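PDB 7ADK: lipoprotein from Mycoplasma mycoides subsp. capri, which probably acts as a membrane-attached peptidase of the PA clan. Local coordinates for residues I202-R208 with Y232-L237; T212-K218 with Y796-F800; N742-E746 with Y803-Y808. All coordinates share one frame; numbering follows the deposited sequence.

Interaction 1: residues I202-R208 with Y232-L237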
loop_
_atom_site.group_PDB
_atom_site.type_symbol
_atom_site.label_atom_id
_atom_site.label_comp_id
_atom_site.label_asym_id
_atom_site.label_seq_id
_atom_site.Cartn_x
_atom_site.Cartn_y
_atom_site.Cartn_z
ATOM N N ILE B 202 -4.722 7.362 -51.120
ATOM C CA ILE B 202 -5.451 8.111 -52.155
ATOM C C ILE B 202 -4.559 9.226 -52.724
ATOM O O ILE B 202 -3.644 9.706 -52.060
ATOM C CB ILE B 202 -6.828 8.568 -51.612
ATOM C CG1 ILE B 202 -7.714 7.372 -51.191
ATOM C CG2 ILE B 202 -7.604 9.453 -52.589
ATOM C CD1 ILE B 202 -8.109 6.383 -52.289
ATOM N N ASN B 203 -4.766 9.570 -53.994
ATOM C CA ASN B 203 -3.962 10.515 -54.771
ATOM C C ASN B 203 -4.146 11.997 -54.355
ATOM O O ASN B 203 -4.866 12.315 -53.413
ATOM C CB ASN B 203 -4.277 10.285 -56.265
ATOM C CG ASN B 203 -5.694 10.667 -56.673
ATOM O OD1 ASN B 203 -6.634 10.649 -55.896
ATOM N ND2 ASN B 203 -5.888 11.035 -57.903
ATOM N N LEU B 204 -3.465 12.902 -55.061
ATOM C CA LEU B 204 -3.380 14.351 -54.807
ATOM C C LEU B 204 -4.702 15.148 -54.978
ATOM O O LEU B 204 -4.820 16.264 -54.478
ATOM C CB LEU B 204 -2.273 14.858 -55.745
ATOM C CG LEU B 204 -1.830 16.315 -55.592
ATOM C CD1 LEU B 204 -1.372 16.638 -54.178
ATOM C CD2 LEU B 204 -0.679 16.577 -56.548
ATOM N N LYS B 205 -5.676 14.601 -55.708
ATOM C CA LYS B 205 -7.052 15.116 -55.822
ATOM C C LYS B 205 -7.819 14.809 -54.521
ATOM O O LYS B 205 -7.251 14.364 -53.530
ATOM C CB LYS B 205 -7.689 14.465 -57.082
ATOM C CG LYS B 205 -8.787 15.270 -57.809
ATOM C CD LYS B 205 -10.253 14.812 -57.671
ATOM C CE LYS B 205 -10.530 13.389 -58.166
ATOM N NZ LYS B 205 -11.916 12.962 -57.882
ATOM N N GLU B 206 -9.138 14.963 -54.536
ATOM C CA GLU B 206 -10.057 14.266 -53.610
ATOM C C GLU B 206 -10.045 14.766 -52.152
ATOM O O GLU B 206 -10.728 14.237 -51.289
ATOM C CB GLU B 206 -9.876 12.736 -53.758
ATOM C CG GLU B 206 -11.034 11.849 -53.302
ATOM C CD GLU B 206 -12.399 12.172 -53.927
ATOM O OE1 GLU B 206 -12.436 12.723 -55.051
ATOM O OE2 GLU B 206 -13.436 11.843 -53.300
ATOM N N TYR B 207 -9.377 15.884 -51.897
ATOM C CA TYR B 207 -9.484 16.678 -50.679
ATOM C C TYR B 207 -10.816 17.430 -50.554
ATOM O O TYR B 207 -11.021 18.150 -49.588
ATOM C CB TYR B 207 -8.267 17.599 -50.557
ATOM C CG TYR B 207 -6.947 16.861 -50.446
ATOM C CD1 TYR B 207 -6.791 15.814 -49.514
ATOM C CD2 TYR B 207 -5.874 17.207 -51.288
ATOM C CE1 TYR B 207 -5.579 15.111 -49.435
ATOM C CE2 TYR B 207 -4.658 16.508 -51.208
ATOM C CZ TYR B 207 -4.509 15.454 -50.285
ATOM O OH TYR B 207 -3.330 14.796 -50.209
ATOM N N ARG B 208 -11.801 17.197 -51.431
ATOM C CA ARG B 208 -13.195 17.587 -51.169
ATOM C C ARG B 208 -13.743 16.968 -49.878
ATOM O O ARG B 208 -14.556 17.592 -49.212
ATOM C CB ARG B 208 -14.078 17.306 -52.398
ATOM C CG ARG B 208 -14.219 15.834 -52.794
ATOM C CD ARG B 208 -15.455 15.166 -52.223
ATOM N NE ARG B 208 -15.446 13.722 -52.449
ATOM C CZ ARG B 208 -16.338 12.844 -52.065
ATOM N NH1 ARG B 208 -17.451 13.158 -51.479
ATOM N NH2 ARG B 208 -16.078 11.601 -52.283
ATOM N N TYR B 232 -10.898 7.465 -45.204
ATOM C CA TYR B 232 -11.639 7.638 -46.445
ATOM C C TYR B 232 -11.165 6.575 -47.451
ATOM O O TYR B 232 -10.026 6.109 -47.381
ATOM C CB TYR B 232 -11.353 9.072 -46.929
ATOM C CG TYR B 232 -9.890 9.496 -46.847
ATOM C CD1 TYR B 232 -8.959 9.026 -47.786
ATOM C CD2 TYR B 232 -9.448 10.280 -45.767
ATOM C CE1 TYR B 232 -7.592 9.331 -47.650
ATOM C CE2 TYR B 232 -8.082 10.568 -45.617
ATOM C CZ TYR B 232 -7.155 10.119 -46.567
ATOM O OH TYR B 232 -5.841 10.418 -46.409
ATOM N N TYR B 233 -12.001 6.192 -48.415
ATOM C CA TYR B 233 -11.556 5.457 -49.607
ATOM C C TYR B 233 -12.433 5.852 -50.793
ATOM O O TYR B 233 -13.660 5.812 -50.701
ATOM C CB TYR B 233 -11.564 3.943 -49.376
ATOM C CG TYR B 233 -11.015 3.163 -50.551
ATOM C CD1 TYR B 233 -9.623 3.079 -50.738
ATOM C CD2 TYR B 233 -11.886 2.573 -51.487
ATOM C CE1 TYR B 233 -9.109 2.381 -51.848
ATOM C CE2 TYR B 233 -11.370 1.882 -52.600
ATOM C CZ TYR B 233 -9.979 1.775 -52.779
ATOM O OH TYR B 233 -9.471 1.099 -53.838
ATOM N N ASN B 234 -11.813 6.287 -51.892
ATOM C CA ASN B 234 -12.481 7.169 -52.852
ATOM C C ASN B 234 -12.358 6.743 -54.320
ATOM O O ASN B 234 -12.759 7.508 -55.189
ATOM C CB ASN B 234 -11.994 8.609 -52.642
ATOM C CG ASN B 234 -12.235 9.161 -51.252
ATOM O OD1 ASN B 234 -11.664 8.706 -50.282
ATOM N ND2 ASN B 234 -13.057 10.162 -51.107
ATOM N N ALA B 235 -11.865 5.542 -54.633
ATOM C CA ALA B 235 -11.704 5.120 -56.026
ATOM C C ALA B 235 -13.042 5.101 -56.811
ATOM O O ALA B 235 -13.076 5.480 -57.976
ATOM C CB ALA B 235 -10.993 3.759 -56.047
ATOM N N ALA B 236 -14.152 4.749 -56.149
ATOM C CA ALA B 236 -15.535 4.950 -56.606
ATOM C C ALA B 236 -16.330 5.888 -55.658
ATOM O O ALA B 236 -17.531 5.711 -55.462
ATOM C CB ALA B 236 -16.178 3.570 -56.804
ATOM N N LEU B 237 -15.639 6.856 -55.030
ATOM C CA LEU B 237 -16.132 7.823 -54.018
ATOM C C LEU B 237 -16.717 7.187 -52.726
ATOM O O LEU B 237 -17.346 7.860 -51.913
ATOM C CB LEU B 237 -17.066 8.864 -54.681
ATOM C CG LEU B 237 -16.541 9.515 -55.981
ATOM C CD1 LEU B 237 -17.557 10.519 -56.514
ATOM C CD2 LEU B 237 -15.215 10.248 -55.812
#

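Interaction 2: residues T212-K218 with Y796-F800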
loop_
_atom_site.group_PDB
_atom_site.type_symbol
_atom_site.label_atom_id
_atom_site.label_comp_id
_atom_site.label_asym_id
_atom_site.label_seq_id
_atom_site.Cartn_x
_atom_site.Cartn_y
_atom_site.Cartn_z
ATOM N N THR B 212 -15.173 18.969 -46.813
ATOM C CA THR B 212 -16.436 18.516 -46.193
ATOM C C THR B 212 -16.342 18.445 -44.663
ATOM O O THR B 212 -17.352 18.509 -43.969
ATOM C CB THR B 212 -16.886 17.175 -46.787
ATOM O OG1 THR B 212 -17.063 17.317 -48.174
ATOM C CG2 THR B 212 -18.207 16.660 -46.247
ATOM N N LYS B 213 -15.126 18.441 -44.105
ATOM C CA LYS B 213 -14.878 18.679 -42.677
ATOM C C LYS B 213 -15.205 20.115 -42.205
ATOM O O LYS B 213 -15.093 20.405 -41.019
ATOM C CB LYS B 213 -13.447 18.240 -42.323
ATOM C CG LYS B 213 -12.458 19.404 -42.435
ATOM C CD LYS B 213 -10.994 18.973 -42.468
ATOM C CE LYS B 213 -10.037 20.172 -42.330
ATOM N NZ LYS B 213 -10.241 21.213 -43.362
ATOM N N GLN B 214 -15.582 21.056 -43.077
ATOM C CA GLN B 214 -16.026 22.374 -42.592
ATOM C C GLN B 214 -17.335 22.296 -41.780
ATOM O O GLN B 214 -17.599 23.165 -40.951
ATOM C CB GLN B 214 -16.136 23.384 -43.741
ATOM C CG GLN B 214 -14.761 23.868 -44.234
ATOM C CD GLN B 214 -14.837 25.112 -45.117
ATOM O OE1 GLN B 214 -15.610 26.032 -44.905
ATOM N NE2 GLN B 214 -14.034 25.211 -46.135
ATOM N N GLU B 215 -18.130 21.242 -41.953
ATOM C CA GLU B 215 -19.293 20.956 -41.108
ATOM C C GLU B 215 -18.907 20.340 -39.748
ATOM O O GLU B 215 -19.545 20.632 -38.735
ATOM C CB GLU B 215 -20.245 20.028 -41.878
ATOM C CG GLU B 215 -21.252 20.744 -42.782
ATOM C CD GLU B 215 -20.690 21.874 -43.650
ATOM O OE1 GLU B 215 -21.144 23.027 -43.490
ATOM O OE2 GLU B 215 -19.840 21.615 -44.526
ATOM N N ASN B 216 -17.866 19.512 -39.697
ATOM C CA ASN B 216 -17.330 18.868 -38.493
ATOM C C ASN B 216 -15.843 18.571 -38.725
ATOM O O ASN B 216 -15.485 17.986 -39.742
ATOM C CB ASN B 216 -18.099 17.568 -38.208
ATOM C CG ASN B 216 -18.096 16.608 -39.386
ATOM O OD1 ASN B 216 -18.791 16.793 -40.370
ATOM N ND2 ASN B 216 -17.315 15.562 -39.346
ATOM N N ILE B 217 -14.971 18.870 -37.766
ATOM C CA ILE B 217 -13.572 19.229 -38.078
ATOM C C ILE B 217 -12.623 18.119 -37.619
ATOM O O ILE B 217 -12.840 17.523 -36.572
ATOM C CB ILE B 217 -13.239 20.591 -37.396
ATOM C CG1 ILE B 217 -13.981 21.775 -38.057
ATOM C CG2 ILE B 217 -11.737 20.893 -37.260
ATOM C CD1 ILE B 217 -13.330 22.394 -39.295
ATOM N N LYS B 218 -11.607 17.842 -38.454
ATOM C CA LYS B 218 -10.514 16.838 -38.386
ATOM C C LYS B 218 -9.367 17.330 -39.294
ATOM O O LYS B 218 -9.420 18.476 -39.737
ATOM C CB LYS B 218 -11.035 15.459 -38.842
ATOM C CG LYS B 218 -12.147 14.966 -37.926
ATOM C CD LYS B 218 -12.549 13.504 -38.022
ATOM C CE LYS B 218 -13.478 13.264 -36.842
ATOM N NZ LYS B 218 -13.868 11.877 -36.622
ATOM N N TYR B 796 -22.372 12.886 -40.050
ATOM C CA TYR B 796 -21.121 13.356 -40.638
ATOM C C TYR B 796 -21.257 14.004 -42.030
ATOM O O TYR B 796 -20.248 14.226 -42.694
ATOM C CB TYR B 796 -20.134 12.189 -40.658
ATOM C CG TYR B 796 -19.840 11.584 -39.304
ATOM C CD1 TYR B 796 -19.026 12.279 -38.398
ATOM C CD2 TYR B 796 -20.329 10.307 -38.969
ATOM C CE1 TYR B 796 -18.657 11.681 -37.185
ATOM C CE2 TYR B 796 -19.972 9.713 -37.747
ATOM C CZ TYR B 796 -19.102 10.385 -36.868
ATOM O OH TYR B 796 -18.637 9.798 -35.737
ATOM N N LYS B 797 -22.471 14.284 -42.516
ATOM C CA LYS B 797 -22.723 15.015 -43.775
ATOM C C LYS B 797 -22.010 14.375 -44.976
ATOM O O LYS B 797 -21.394 15.042 -45.796
ATOM C CB LYS B 797 -22.444 16.522 -43.598
ATOM C CG LYS B 797 -23.432 17.248 -42.669
ATOM C CD LYS B 797 -23.094 17.135 -41.185
ATOM C CE LYS B 797 -24.140 17.828 -40.307
ATOM N NZ LYS B 797 -23.853 17.608 -38.873
ATOM N N ASN B 798 -22.067 13.045 -45.038
ATOM C CA ASN B 798 -21.409 12.168 -46.012
ATOM C C ASN B 798 -19.861 12.156 -46.023
ATOM O O ASN B 798 -19.269 11.576 -46.935
ATOM C CB ASN B 798 -22.049 12.309 -47.407
ATOM C CG ASN B 798 -23.533 12.016 -47.417
ATOM O OD1 ASN B 798 -24.362 12.894 -47.545
ATOM N ND2 ASN B 798 -23.923 10.781 -47.259
ATOM N N LEU B 799 -19.175 12.728 -45.030
ATOM C CA LEU B 799 -17.709 12.708 -44.936
ATOM C C LEU B 799 -17.145 11.276 -44.936
ATOM O O LEU B 799 -16.155 10.970 -45.601
ATOM C CB LEU B 799 -17.319 13.435 -43.640
ATOM C CG LEU B 799 -15.813 13.602 -43.412
ATOM C CD1 LEU B 799 -15.245 14.656 -44.332
ATOM C CD2 LEU B 799 -15.566 14.047 -41.979
ATOM N N PHE B 800 -17.837 10.406 -44.198
ATOM C CA PHE B 800 -17.582 8.977 -44.059
ATOM C C PHE B 800 -18.532 8.145 -44.951
ATOM O O PHE B 800 -18.904 7.028 -44.606
ATOM C CB PHE B 800 -17.664 8.622 -42.562
ATOM C CG PHE B 800 -16.564 9.195 -41.679
ATOM C CD1 PHE B 800 -16.853 10.194 -40.737
ATOM C CD2 PHE B 800 -15.238 8.743 -41.806
ATOM C CE1 PHE B 800 -15.842 10.749 -39.937
ATOM C CE2 PHE B 800 -14.219 9.295 -41.012
ATOM C CZ PHE B 800 -14.516 10.303 -40.087
#

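Interaction 3: residues N742-E746 with Y803-Y808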
loop_
_atom_site.group_PDB
_atom_site.type_symbol
_atom_site.label_atom_id
_atom_site.label_comp_id
_atom_site.label_asym_id
_atom_site.label_seq_id
_atom_site.Cartn_x
_atom_site.Cartn_y
_atom_site.Cartn_z
ATOM N N ASN B 742 -15.116 -3.073 -31.768
ATOM C CA ASN B 742 -15.642 -2.081 -30.834
ATOM C C ASN B 742 -16.383 -0.947 -31.578
ATOM O O ASN B 742 -15.882 -0.365 -32.538
ATOM C CB ASN B 742 -14.493 -1.524 -29.983
ATOM C CG ASN B 742 -14.245 -2.261 -28.686
ATOM O OD1 ASN B 742 -14.632 -1.807 -27.624
ATOM N ND2 ASN B 742 -13.559 -3.372 -28.696
ATOM N N TYR B 743 -17.575 -0.602 -31.107
ATOM C CA TYR B 743 -18.508 0.353 -31.686
ATOM C C TYR B 743 -19.284 1.154 -30.624
ATOM O O TYR B 743 -19.462 0.710 -29.490
ATOM C CB TYR B 743 -19.465 -0.427 -32.597
ATOM C CG TYR B 743 -20.573 0.418 -33.179
ATOM C CD1 TYR B 743 -20.337 1.254 -34.280
ATOM C CD2 TYR B 743 -21.824 0.454 -32.550
ATOM C CE1 TYR B 743 -21.336 2.112 -34.757
ATOM C CE2 TYR B 743 -22.818 1.323 -33.006
ATOM C CZ TYR B 743 -22.583 2.139 -34.125
ATOM O OH TYR B 743 -23.587 2.893 -34.617
ATOM N N GLY B 744 -19.797 2.322 -30.996
ATOM C CA GLY B 744 -20.693 3.161 -30.199
ATOM C C GLY B 744 -20.094 4.501 -29.781
ATOM O O GLY B 744 -18.943 4.807 -30.093
ATOM N N LEU B 745 -20.887 5.319 -29.090
ATOM C CA LEU B 745 -20.418 6.557 -28.470
ATOM C C LEU B 745 -19.579 6.208 -27.240
ATOM O O LEU B 745 -20.004 5.391 -26.424
ATOM C CB LEU B 745 -21.628 7.440 -28.122
ATOM C CG LEU B 745 -21.301 8.734 -27.352
ATOM C CD1 LEU B 745 -20.456 9.689 -28.169
ATOM C CD2 LEU B 745 -22.587 9.453 -26.983
ATOM N N GLU B 746 -18.417 6.825 -27.076
ATOM C CA GLU B 746 -17.526 6.564 -25.951
ATOM C C GLU B 746 -16.881 7.828 -25.377
ATOM O O GLU B 746 -16.801 8.870 -26.022
ATOM C CB GLU B 746 -16.474 5.502 -26.302
ATOM C CG GLU B 746 -17.087 4.138 -26.624
ATOM C CD GLU B 746 -16.120 2.952 -26.594
ATOM O OE1 GLU B 746 -14.903 3.122 -26.414
ATOM O OE2 GLU B 746 -16.580 1.813 -26.804
ATOM N N TYR B 803 -21.896 6.269 -43.653
ATOM C CA TYR B 803 -21.707 6.069 -42.212
ATOM C C TYR B 803 -22.266 7.201 -41.332
ATOM O O TYR B 803 -22.190 8.385 -41.654
ATOM C CB TYR B 803 -20.228 5.871 -41.916
ATOM C CG TYR B 803 -19.919 5.615 -40.457
ATOM C CD1 TYR B 803 -20.236 4.369 -39.897
ATOM C CD2 TYR B 803 -19.371 6.641 -39.652
ATOM C CE1 TYR B 803 -20.050 4.155 -38.523
ATOM C CE2 TYR B 803 -19.174 6.418 -38.286
ATOM C CZ TYR B 803 -19.537 5.185 -37.714
ATOM O OH TYR B 803 -19.405 4.982 -36.384
ATOM N N LYS B 804 -22.744 6.819 -40.144
ATOM C CA LYS B 804 -23.290 7.664 -39.079
ATOM C C LYS B 804 -22.998 7.031 -37.713
ATOM O O LYS B 804 -22.865 5.820 -37.630
ATOM C CB LYS B 804 -24.784 7.901 -39.342
ATOM C CG LYS B 804 -25.651 6.650 -39.603
ATOM C CD LYS B 804 -26.920 7.007 -40.389
ATOM C CE LYS B 804 -26.614 7.275 -41.876
ATOM N NZ LYS B 804 -27.684 8.031 -42.558
ATOM N N LEU B 805 -22.914 7.827 -36.643
ATOM C CA LEU B 805 -22.621 7.297 -35.296
ATOM C C LEU B 805 -23.722 6.341 -34.800
ATOM O O LEU B 805 -23.445 5.431 -34.027
ATOM C CB LEU B 805 -22.354 8.455 -34.312
ATOM C CG LEU B 805 -22.387 8.101 -32.806
ATOM C CD1 LEU B 805 -21.295 7.130 -32.388
ATOM C CD2 LEU B 805 -22.213 9.348 -31.965
ATOM N N GLY B 806 -24.960 6.502 -35.256
ATOM C CA GLY B 806 -26.095 5.680 -34.854
ATOM C C GLY B 806 -26.734 6.128 -33.546
ATOM O O GLY B 806 -26.062 6.329 -32.536
ATOM N N GLN B 807 -28.060 6.234 -33.546
ATOM C CA GLN B 807 -28.853 6.597 -32.375
ATOM C C GLN B 807 -29.435 5.344 -31.717
ATOM O O GLN B 807 -30.159 4.571 -32.343
ATOM C CB GLN B 807 -29.947 7.567 -32.822
ATOM C CG GLN B 807 -30.848 8.016 -31.671
ATOM C CD GLN B 807 -32.128 8.610 -32.195
ATOM O OE1 GLN B 807 -33.115 7.914 -32.348
ATOM N NE2 GLN B 807 -32.161 9.874 -32.529
ATOM N N TYR B 808 -29.136 5.152 -30.439
ATOM C CA TYR B 808 -29.466 3.941 -29.711
ATOM C C TYR B 808 -29.560 4.185 -28.204
ATOM O O TYR B 808 -28.916 5.070 -27.657
ATOM C CB TYR B 808 -28.436 2.843 -30.046
ATOM C CG TYR B 808 -27.030 3.027 -29.512
ATOM C CD1 TYR B 808 -26.024 3.594 -30.310
ATOM C CD2 TYR B 808 -26.715 2.575 -28.221
ATOM C CE1 TYR B 808 -24.724 3.742 -29.807
ATOM C CE2 TYR B 808 -25.424 2.734 -27.711
ATOM C CZ TYR B 808 -24.427 3.331 -28.494
ATOM O OH TYR B 808 -23.191 3.550 -27.981
#

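Interaction 1: residues I202-R208 with Y232-L237
I202-R208 meets Y232-L237 in a loop-to-loop contact at the surface, polar around E206 and N234 and apolar around I202; the first loop leads into helix 208-212 and the second follows helix 220-226. The polar half turns on E206 OE2, which accepts from three nitrogens. N234 ND2 reaches it at 2.8 Å by the anti lone pair, with an N-H...O angle of 145°; carboxylate and amide planes stand 59° apart, and the oxygen lies somewhat out of the amide plane. R208 approaches side-on and gives both NE and NH2 to the same oxygen, which lies close to its guanidinium plane. K205 NZ closes the salt-bridge network at E206 OE1, 2.9 Å away. Beside the carboxylate, L237 CD2 packs 3.5 Å from E206 OE2. In the apolar half, I202 CG1 meets the edge of the Y232 ring at CD1 (4.0 Å), while I202 CD1 lies 4.0 Å from Y233 CD1. The Y232 ring also stacks on F220. With chi1 at -59°, N234 sets its CG beside its own backbone N, and its amide turns to E206. The arrangement is a salt-bridge network of K205, E206 and R208 spanning the start of helix 208-212, tied to the first residue of the type I turn N234-L237.

Interaction 2: residues T212-K218 with Y796-F800
L799 lays its two methyl groups over the turn T212-E215 and the residue after it: CD1 sits 3.9 Å from T212 CB and 3.8 Å from K213 N, while CD2 lies 3.5 Å from N216 ND2. Its CG stands opposite the backbone N (chi1 -176°), which carries the branch across to the other loop. L799 closes a type I' turn that starts at Y796, held by L799 N to Y796 O at 3.0 Å, and its side chain also touches F220 of helix 220-226. N216 comes at the edge of the Y796 ring, near its plane, N216 ND2 3.8 Å from Y796 CD1, with amide and ring planes 56° apart. The methylenes of K797 and E215 cross at a slant, K797 CD lying 4.1 Å from E215 CB. T212 CG2 rests near the K797 carbonyl. The extended K218 chain brings NZ to the rim of F800, 3.9 Å from CZ and near the ring plane, the wrong side for a cation-pi contact; its ammonium bonds instead to S705. T212 OG1 likewise turns to R208 O, and Y796 OH to D714. The contact therefore rests on shape and van der Waals packing, with several polar groups satisfied by partners beyond the two loops.

Interaction 3: residues N742-E746 with Y803-Y808
Y808 OH accepts the backbone N-H of L745 at 3.1 Å, with an N-H...O angle of 141°, and the nitrogen arrives at the ring edge, near its plane. The same hydroxyl has a weak bond to A788 O on strand 783-792, which pairs with both strand 737-747 and strand 807-809; the tyrosine thus reaches past a shared neighbour strand to the backbone of 742-746. G744 CA lies beside the hydroxyl, 3.4 Å from Y808 OH. A second tyrosine works in the opposite sense: Y743 OH makes a weak hydrogen bond to L805 O (2.6 Å). With chi1 at 175°, Y743 swings CG opposite its backbone N and its ring extends toward the 803-808 segment. Along the way Y743 CE1 meets the edge of the Y803 ring, 3.8 Å from Y803 OH, and Y743 CE2 comes within 4.4 Å of Y808 CE1. Y803 and Y743 run past each other in opposite directions. L805 packs alongside G744 and L745: L805 CD1 is 3.9 Å from G744 C, and L805 CD2 meets L745 CD1 at 4.2 Å, the two leucines crossing at a slant. In this buried setting of aromatic rings and leucines, Y808 OH, and more weakly Y743 OH, meet main-chain groups, while Y803 OH is satisfied by D714.

In the fold
The three contacts step inward from the surface, their centres 36, 30 and 19 Å from the centre of the chain. Interactions 1 and 2 have centres 14 Å apart and adjoin in sequence; the bond from T212 OG1 to R208 O ties their first segments, and F220 receives both Y232 and L799. Interactions 2 and 3, 16 Å apart between centres, touch directly: Y796 CE2 lies 3.4 Å from Y803 CE2, and both tyrosine hydroxyls bond D714 OD2. F240 also contacts F800 and Y803. Interactions 1 and 3 stay separate, about 10 Å at their nearest atoms. Interaction 2 packs the 212-218 loop against the loop between strands 783-792 and 807-809, and interaction 3 ties that connection to strand 737-747.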